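Local atomic coordinates of protein LEC-6 (Caenorhabditis elegans, PDB entry 3VV1), a protein that is a nematode galectin, a beta-sandwich lectin that binds galactose-containing glycans and prefers a saccharide in which galactose is joined to fucose. Residues A[76-79]-A[84-87]; A[71-76]-A[131-136]. One frame throughout, in Å; residues are numbered along the deposited sequence.

Interaction 1: residues A[76-79]-A[84-87]; sequences NARF and VVNN. With GAL (beta-D-galactopyranose), chain C; FUC (alpha-L-fucopyranose), chain B.
Asn76 and Val85 face each other as an antiparallel hydrogen-bonded pair in the beta hairpin of a galectin carbohydrate-recognition domain, with Asn76 N donating to Val85 O and Val85 N to Asn76 O (2.8 Å). The next pair, Ala77 with Val84, is non-hydrogen-bonded, and Val84 CG2 rests 4.0 Å from Ala77 CA. With Arg78 CG beside the backbone N (chi1 -58°) and the chain extended from CG to NE, CB and CG carry this side chain out past the Asn76 amide, CG 3.7 Å from Asn76 OD1, to CD, which passes 3.9 Å from Val85 CG2. NE then donates to Asn76 OD1 (2.8 Å), approaching from above the amide's carbonyl plane while OD1 stays within the guanidinium plane. Val85 CG2 lies over one face of the guanidinium, offset toward its rim, 3.7 Å from CZ. Farther round the edge come the sugars: NH1 donates to FUC O3, and NH2 reaches both FUC O3 and GAL O4, with a weaker bond to GAL O5. Glu81 forms a salt bridge with NH1, so that with Asn76 OD1 the protein probably limits the group's rotation. Along 84-87, Asn87 ND2 donates almost straight to GAL O6 (2.9 Å, N-H...O 173°).

Interaction 2: residues A[71-76]-A[131-136]; sequences IVLHFN and ADFVER. With GAL (beta-D-galactopyranose), chain C.
Leu73 and Phe133 meet in the apolar part of this contact, between the two sheets of the galectin beta-sandwich. With Leu73 CG anti to the backbone N (chi1 171°), its CD1 methyl is set over the centre of the Phe133 ring, 3.7 Å from the centroid and 12° off the normal, a CH-pi contact. The two side chains run past each other in opposite directions. Nearby, Val72 CG1 touches Glu135 CB at 4.1 Å, the two side chains crossing at a slant, while the Glu135 carboxylate turns to Ser139. Val72 O packs against Phe133 CE2 at 3.2 Å, a close contact and not a hydrogen bond. The polar link is a water that donates to this carbonyl at 2.7 Å and accepts from Arg136 N at 2.8 Å. The Arg136 guanidinium lies with one face over Phe133 CE1, and its NH1 binds Ser88. A classic beta bulge, Val72 and Leu73 both facing Leu65, marks the strand's corner. His74 NE2 shares a 2.7 Å hydrogen bond with GAL O4, and its ND1 is held by Asn64. With no direct hydrogen bond between the segments, their fit rests on Leu73 against the Phe133 face, while the water satisfies Val72 O and Arg136 N at the corner.

In the fold
Interactions 1 and 2 share Asn76 and the strand 71-78, with centres about 10 Å apart. Interaction 1 pairs this strand with its hairpin neighbour inside the sugar-binding sheet, whereas interaction 2 reaches across to the edge strand 128-134 of the opposing sheet. They are joined directly: His74 N lies 2.7 Å from Asn87 O, a probable backbone hydrogen bond, and Arg136 NH1 lies 3.2 Å from Asn87 OD1, another probable one. Asn87 is thus tied to both contacts while its amide nitrogen holds the galactose. GAL O4 gathers the two: Arg78 NH2 reaches it from interaction 1, and His74 NE2 from interaction 2, with Asn76 OD1 3.1 Å away. Glu97 bonds both sugars.

Interaction 1: residues A[76-79]-A[84-87]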
ATOM      1  N   ASN A  76      14.221  11.742 -16.354  1.00  9.03           N
ATOM      2  CA  ASN A  76      13.558  12.910 -17.004  1.00  9.41           C
ATOM      3  C   ASN A  76      13.469  12.670 -18.514  1.00  9.73           C
ATOM      4  O   ASN A  76      14.475  12.636 -19.211  1.00 11.32           O
ATOM      5  CB  ASN A  76      14.435  14.110 -16.703  1.00 11.42           C
ATOM      6  CG  ASN A  76      13.800  15.486 -17.054  1.00 11.23           C
ATOM      7  OD1 ASN A  76      14.538  16.466 -17.164  1.00 12.83           O
ATOM      8  ND2 ASN A  76      12.462  15.591 -17.153  1.00 11.53           N
ATOM      9  N   ALA A  77      12.264  12.468 -18.994  1.00 10.37           N
ATOM     10  CA  ALA A  77      12.020  12.386 -20.422  1.00  9.82           C
ATOM     11  C   ALA A  77      11.923  13.813 -20.965  1.00 11.97           C
ATOM     12  O   ALA A  77      11.130  14.596 -20.475  1.00 12.03           O
ATOM     13  CB  ALA A  77      10.675  11.646 -20.648  1.00 10.19           C
ATOM     14  N   ARG A  78      12.687  14.122 -22.013  1.00 12.54           N
ATOM     15  CA  ARG A  78      12.743  15.482 -22.578  1.00 12.97           C
ATOM     16  C   ARG A  78      12.404  15.424 -24.077  1.00 15.44           C
ATOM     17  O   ARG A  78      13.237  15.023 -24.914  1.00 16.82           O
ATOM     18  CB  ARG A  78      14.162  16.066 -22.362  1.00 14.51           C
ATOM     19  CG  ARG A  78      14.557  16.114 -20.885  1.00 13.18           C
ATOM     20  CD  ARG A  78      15.900  16.814 -20.768  1.00 13.26           C
ATOM     21  NE  ARG A  78      16.249  17.009 -19.361  1.00 14.98           N
ATOM     22  CZ  ARG A  78      17.334  17.667 -18.956  1.00 14.84           C
ATOM     23  NH1 ARG A  78      18.189  18.178 -19.866  1.00 17.62           N
ATOM     24  NH2 ARG A  78      17.572  17.833 -17.659  1.00 15.27           N
ATOM     25  N   PHE A  79      11.195  15.830 -24.429  1.00 15.38           N
ATOM     26  CA  PHE A  79      10.809  15.898 -25.844  1.00 16.51           C
ATOM     27  C   PHE A  79      11.429  17.118 -26.526  1.00 19.05           C
ATOM     28  O   PHE A  79      11.574  17.136 -27.740  1.00 24.40           O
ATOM     29  CB  PHE A  79       9.275  15.873 -25.930  1.00 17.36           C
ATOM     30  CG  PHE A  79       8.704  14.583 -25.417  1.00 17.04           C
ATOM     31  CD1 PHE A  79       8.710  13.431 -26.220  1.00 17.34           C
ATOM     32  CD2 PHE A  79       8.225  14.473 -24.072  1.00 16.13           C
ATOM     33  CE1 PHE A  79       8.230  12.227 -25.690  1.00 17.48           C
ATOM     34  CE2 PHE A  79       7.739  13.263 -23.553  1.00 15.30           C
ATOM     35  CZ  PHE A  79       7.749  12.124 -24.376  1.00 17.01           C
ATOM     36  N   VAL A  84      16.388  11.064 -22.811  1.00 12.12           N
ATOM     37  CA  VAL A  84      16.163  10.853 -21.364  1.00 11.51           C
ATOM     38  C   VAL A  84      17.393  11.235 -20.600  1.00 11.47           C
ATOM     39  O   VAL A  84      18.496  10.875 -21.013  1.00 13.31           O
ATOM     40  CB  VAL A  84      15.735   9.379 -21.057  1.00 10.04           C
ATOM     41  CG1 VAL A  84      15.899   9.071 -19.584  1.00 11.70           C
ATOM     42  CG2 VAL A  84      14.273   9.194 -21.452  1.00 11.86           C
ATOM     43  N   VAL A  85      17.228  12.002 -19.501  1.00 11.70           N
ATOM     44  CA  VAL A  85      18.371  12.369 -18.651  1.00 10.84           C
ATOM     45  C   VAL A  85      18.127  11.739 -17.294  1.00 10.61           C
ATOM     46  O   VAL A  85      17.054  11.963 -16.723  1.00 10.57           O
ATOM     47  CB  VAL A  85      18.501  13.886 -18.498  1.00 12.26           C
ATOM     48  CG1 VAL A  85      19.586  14.219 -17.456  1.00 14.44           C
ATOM     49  CG2 VAL A  85      18.877  14.465 -19.878  1.00 13.24           C
ATOM     50  N   ASN A  86      19.053  10.928 -16.800  1.00 10.71           N
ATOM     51  CA  ASN A  86      18.985  10.452 -15.434  1.00 10.14           C
ATOM     52  C   ASN A  86      20.020  11.178 -14.587  1.00 10.01           C
ATOM     53  O   ASN A  86      21.141  11.450 -15.018  1.00 11.01           O
ATOM     54  CB  ASN A  86      19.360   8.971 -15.385  1.00 10.44           C
ATOM     55  CG  ASN A  86      18.271   8.067 -15.948  1.00 10.72           C
ATOM     56  OD1 ASN A  86      17.107   8.430 -15.952  1.00 11.47           O
ATOM     57  ND2 ASN A  86      18.645   6.857 -16.360  1.00 11.77           N
ATOM     58  N   ASN A  87      19.615  11.552 -13.389  1.00  9.27           N
ATOM     59  CA  ASN A  87      20.581  12.142 -12.468  1.00  9.67           C
ATOM     60  C   ASN A  87      20.098  11.930 -11.053  1.00 10.11           C
ATOM     61  O   ASN A  87      19.128  11.190 -10.794  1.00  9.80           O
ATOM     62  CB  ASN A  87      20.724  13.676 -12.744  1.00 11.01           C
ATOM     63  CG  ASN A  87      22.068  14.258 -12.350  1.00 11.10           C
ATOM     64  OD1 ASN A  87      22.824  13.614 -11.639  1.00 12.57           O
ATOM     65  ND2 ASN A  87      22.348  15.480 -12.773  1.00 10.65           N
TER
HETATM   66  C1  GAL C   2      18.500  20.409 -15.303  1.00 18.10           C
HETATM   67  C2  GAL C   2      16.952  20.549 -15.176  1.00 17.60           C
HETATM   68  C3  GAL C   2      16.474  19.857 -13.955  1.00 16.32           C
HETATM   69  C4  GAL C   2      16.988  18.409 -13.954  1.00 15.07           C
HETATM   70  C5  GAL C   2      18.515  18.427 -14.132  1.00 15.95           C
HETATM   71  C6  GAL C   2      19.099  16.994 -14.123  1.00 14.44           C
HETATM   72  O2  GAL C   2      16.640  21.922 -15.099  1.00 21.79           O
HETATM   73  O3  GAL C   2      15.021  19.806 -13.965  1.00 17.75           O
HETATM   74  O4  GAL C   2      16.360  17.664 -15.022  1.00 14.00           O
HETATM   75  O5  GAL C   2      18.852  19.024 -15.334  1.00 14.91           O
HETATM   76  O6  GAL C   2      20.526  17.075 -14.296  1.00 15.82           O
HETATM   77  C1  FUC B   1      19.534  22.527 -19.312  1.00 35.91           C
HETATM   78  C2  FUC B   1      19.789  20.957 -19.431  1.00 26.92           C
HETATM   79  C3  FUC B   1      20.684  20.437 -18.259  1.00 23.49           C
HETATM   80  C4  FUC B   1      20.360  21.083 -16.882  1.00 22.93           C
HETATM   81  C5  FUC B   1      20.735  22.576 -16.900  1.00 27.81           C
HETATM   82  C6  FUC B   1      20.352  23.126 -15.540  1.00 31.79           C
HETATM   83  O1  FUC B   1      19.906  23.197 -20.506  1.00 51.85           O
HETATM   84  O2  FUC B   1      20.207  20.427 -20.822  1.00 30.97           O
HETATM   85  O3  FUC B   1      20.393  19.088 -18.201  1.00 19.56           O
HETATM   86  O4  FUC B   1      18.882  20.932 -16.564  1.00 20.20           O
HETATM   87  O5  FUC B   1      19.936  23.213 -17.971  1.00 38.81           O

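Interaction 2: residues A[71-76]-A[131-136]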
ATOM      1  N   ILE A  71      17.506  13.284  -3.983  1.00 10.60           N
ATOM      2  CA  ILE A  71      16.863  12.498  -5.034  1.00 10.46           C
ATOM      3  C   ILE A  71      17.808  11.345  -5.437  1.00 10.31           C
ATOM      4  O   ILE A  71      18.942  11.581  -5.892  1.00  9.54           O
ATOM      5  CB  ILE A  71      16.537  13.321  -6.290  1.00 10.39           C
ATOM      6  CG1 ILE A  71      15.556  14.448  -5.896  1.00 11.90           C
ATOM      7  CG2 ILE A  71      15.958  12.380  -7.352  1.00  9.72           C
ATOM      8  CD1 ILE A  71      15.403  15.474  -7.023  1.00 13.42           C
ATOM      9  N   VAL A  72      17.411  10.102  -5.172  1.00 10.36           N
ATOM     10  CA  VAL A  72      18.261   8.955  -5.568  1.00 10.20           C
ATOM     11  C   VAL A  72      18.267   8.774  -7.080  1.00  9.30           C
ATOM     12  O   VAL A  72      19.314   8.522  -7.674  1.00 10.43           O
ATOM     13  CB  VAL A  72      17.789   7.666  -4.882  1.00 10.26           C
ATOM     14  CG1 VAL A  72      18.402   6.404  -5.538  1.00 12.30           C
ATOM     15  CG2 VAL A  72      18.146   7.716  -3.394  1.00 12.94           C
ATOM     16  N   LEU A  73      17.090   8.904  -7.729  1.00  8.92           N
ATOM     17  CA  LEU A  73      17.018   8.892  -9.181  1.00  8.26           C
ATOM     18  C   LEU A  73      15.989   9.856  -9.684  1.00  8.24           C
ATOM     19  O   LEU A  73      14.825   9.844  -9.229  1.00  8.88           O
ATOM     20  CB  LEU A  73      16.675   7.483  -9.683  1.00  8.77           C
ATOM     21  CG  LEU A  73      16.355   7.387 -11.187  1.00  7.49           C
ATOM     22  CD1 LEU A  73      17.526   7.777 -12.108  1.00 10.42           C
ATOM     23  CD2 LEU A  73      15.925   5.981 -11.530  1.00  9.35           C
ATOM     24  N   HIS A  74      16.434  10.750 -10.591  1.00  8.75           N
ATOM     25  CA  HIS A  74      15.543  11.650 -11.309  1.00  9.04           C
ATOM     26  C   HIS A  74      15.613  11.127 -12.720  1.00  8.44           C
ATOM     27  O   HIS A  74      16.670  11.172 -13.356  1.00  9.05           O
ATOM     28  CB  HIS A  74      16.141  13.076 -11.189  1.00  9.54           C
ATOM     29  CG  HIS A  74      15.537  14.106 -12.138  1.00  8.94           C
ATOM     30  ND1 HIS A  74      14.348  14.712 -11.878  1.00  9.95           N
ATOM     31  CD2 HIS A  74      16.030  14.699 -13.296  1.00 10.42           C
ATOM     32  CE1 HIS A  74      14.089  15.663 -12.810  1.00 12.08           C
ATOM     33  NE2 HIS A  74      15.116  15.641 -13.705  1.00 11.14           N
ATOM     34  N   PHE A  75      14.494  10.615 -13.224  1.00  8.11           N
ATOM     35  CA  PHE A  75      14.395  10.052 -14.589  1.00  7.58           C
ATOM     36  C   PHE A  75      13.587  11.072 -15.402  1.00  8.99           C
ATOM     37  O   PHE A  75      12.400  11.298 -15.109  1.00  9.25           O
ATOM     38  CB  PHE A  75      13.658   8.696 -14.481  1.00  8.72           C
ATOM     39  CG  PHE A  75      13.300   8.100 -15.823  1.00  9.03           C
ATOM     40  CD1 PHE A  75      14.190   7.219 -16.461  1.00  9.04           C
ATOM     41  CD2 PHE A  75      12.065   8.399 -16.464  1.00  9.18           C
ATOM     42  CE1 PHE A  75      13.886   6.639 -17.683  1.00  9.92           C
ATOM     43  CE2 PHE A  75      11.784   7.810 -17.711  1.00 10.52           C
ATOM     44  CZ  PHE A  75      12.658   6.928 -18.301  1.00 11.26           C
ATOM     45  N   ASN A  76      14.221  11.742 -16.354  1.00  9.03           N
ATOM     46  CA  ASN A  76      13.558  12.910 -17.004  1.00  9.41           C
ATOM     47  C   ASN A  76      13.469  12.670 -18.514  1.00  9.73           C
ATOM     48  O   ASN A  76      14.475  12.636 -19.211  1.00 11.32           O
ATOM     49  CB  ASN A  76      14.435  14.110 -16.703  1.00 11.42           C
ATOM     50  CG  ASN A  76      13.800  15.486 -17.054  1.00 11.23           C
ATOM     51  OD1 ASN A  76      14.538  16.466 -17.164  1.00 12.83           O
ATOM     52  ND2 ASN A  76      12.462  15.591 -17.153  1.00 11.53           N
ATOM     53  N   ALA A 131      17.627   1.025 -19.682  1.00 11.30           N
ATOM     54  CA  ALA A 131      18.899   1.551 -19.163  1.00 10.68           C
ATOM     55  C   ALA A 131      19.076   1.085 -17.738  1.00 10.16           C
ATOM     56  O   ALA A 131      18.101   0.825 -17.049  1.00 11.47           O
ATOM     57  CB  ALA A 131      18.878   3.094 -19.156  1.00 12.96           C
ATOM     58  N   ASP A 132      20.320   1.018 -17.305  1.00 11.15           N
ATOM     59  CA  ASP A 132      20.648   0.913 -15.897  1.00 10.68           C
ATOM     60  C   ASP A 132      21.097   2.263 -15.346  1.00 11.28           C
ATOM     61  O   ASP A 132      21.724   3.098 -16.076  1.00 13.05           O
ATOM     62  CB  ASP A 132      21.798  -0.056 -15.714  1.00 14.16           C
ATOM     63  CG  ASP A 132      21.340  -1.512 -15.664  1.00 13.34           C
ATOM     64  OD1 ASP A 132      20.140  -1.835 -15.716  1.00 14.66           O
ATOM     65  OD2 ASP A 132      22.256  -2.365 -15.538  1.00 18.78           O
ATOM     66  N   PHE A 133      20.788   2.490 -14.055  1.00 11.29           N
ATOM     67  CA  PHE A 133      21.309   3.654 -13.350  1.00  9.82           C
ATOM     68  C   PHE A 133      22.017   3.099 -12.120  1.00  9.64           C
ATOM     69  O   PHE A 133      21.408   2.428 -11.300  1.00 10.53           O
ATOM     70  CB  PHE A 133      20.151   4.575 -12.917  1.00 12.03           C
ATOM     71  CG  PHE A 133      20.614   5.795 -12.184  1.00 11.38           C
ATOM     72  CD1 PHE A 133      21.250   6.802 -12.867  1.00 12.03           C
ATOM     73  CD2 PHE A 133      20.438   5.900 -10.798  1.00 14.93           C
ATOM     74  CE1 PHE A 133      21.673   7.952 -12.184  1.00 13.80           C
ATOM     75  CE2 PHE A 133      20.846   7.035 -10.116  1.00 14.88           C
ATOM     76  CZ  PHE A 133      21.486   8.063 -10.810  1.00 16.11           C
ATOM     77  N   VAL A 134      23.287   3.404 -11.958  1.00 10.15           N
ATOM     78  CA  VAL A 134      24.027   2.951 -10.773  1.00  9.92           C
ATOM     79  C   VAL A 134      23.825   4.011  -9.694  1.00 10.82           C
ATOM     80  O   VAL A 134      24.305   5.174  -9.862  1.00 12.96           O
ATOM     81  CB  VAL A 134      25.519   2.775 -11.131  1.00 12.47           C
ATOM     82  CG1 VAL A 134      26.333   2.495  -9.864  1.00 15.53           C
ATOM     83  CG2 VAL A 134      25.720   1.665 -12.177  1.00 14.45           C
ATOM     84  N   GLU A 135      23.106   3.678  -8.633  1.00 11.28           N
ATOM     85  CA  GLU A 135      22.739   4.713  -7.652  1.00 11.49           C
ATOM     86  C   GLU A 135      23.999   5.264  -6.925  1.00 13.07           C
ATOM     87  O   GLU A 135      25.054   4.589  -6.787  1.00 14.54           O
ATOM     88  CB  GLU A 135      21.679   4.201  -6.636  1.00 12.97           C
ATOM     89  CG  GLU A 135      22.263   3.199  -5.631  1.00 14.49           C
ATOM     90  CD  GLU A 135      21.187   2.429  -4.891  1.00 14.17           C
ATOM     91  OE1 GLU A 135      20.147   2.116  -5.492  1.00 17.08           O
ATOM     92  OE2 GLU A 135      21.412   2.093  -3.701  1.00 17.43           O
ATOM     93  N   ARG A 136      23.890   6.521  -6.532  1.00 13.54           N
ATOM     94  CA  ARG A 136      24.988   7.235  -5.895  1.00 14.74           C
ATOM     95  C   ARG A 136      24.747   7.487  -4.407  1.00 15.03           C
ATOM     96  O   ARG A 136      25.650   7.928  -3.704  1.00 18.15           O
ATOM     97  CB  ARG A 136      25.163   8.565  -6.668  1.00 14.28           C
ATOM     98  CG  ARG A 136      25.672   8.416  -8.085  1.00 17.39           C
ATOM     99  CD  ARG A 136      24.675   8.944  -9.056  1.00 19.71           C
ATOM    100  NE  ARG A 136      25.142   8.836 -10.418  1.00 18.59           N
ATOM    101  CZ  ARG A 136      24.872   9.777 -11.340  1.00 16.44           C
ATOM    102  NH1 ARG A 136      24.183  10.841 -10.943  1.00 14.77           N
ATOM    103  NH2 ARG A 136      25.292   9.648 -12.617  1.00 16.64           N
TER
HETATM  104  C1  GAL C   2      18.500  20.409 -15.303  1.00 18.10           C
HETATM  105  C2  GAL C   2      16.952  20.549 -15.176  1.00 17.60           C
HETATM  106  C3  GAL C   2      16.474  19.857 -13.955  1.00 16.32           C
HETATM  107  C4  GAL C   2      16.988  18.409 -13.954  1.00 15.07           C
HETATM  108  C5  GAL C   2      18.515  18.427 -14.132  1.00 15.95           C
HETATM  109  C6  GAL C   2      19.099  16.994 -14.123  1.00 14.44           C
HETATM  110  O2  GAL C   2      16.640  21.922 -15.099  1.00 21.79           O
HETATM  111  O3  GAL C   2      15.021  19.806 -13.965  1.00 17.75           O
HETATM  112  O4  GAL C   2      16.360  17.664 -15.022  1.00 14.00           O
HETATM  113  O5  GAL C   2      18.852  19.024 -15.334  1.00 14.91           O
HETATM  114  O6  GAL C   2      20.526  17.075 -14.296  1.00 15.82           O
HETATM  115  O   HOH W   1      21.684   8.246  -6.393  1.00 12.57           O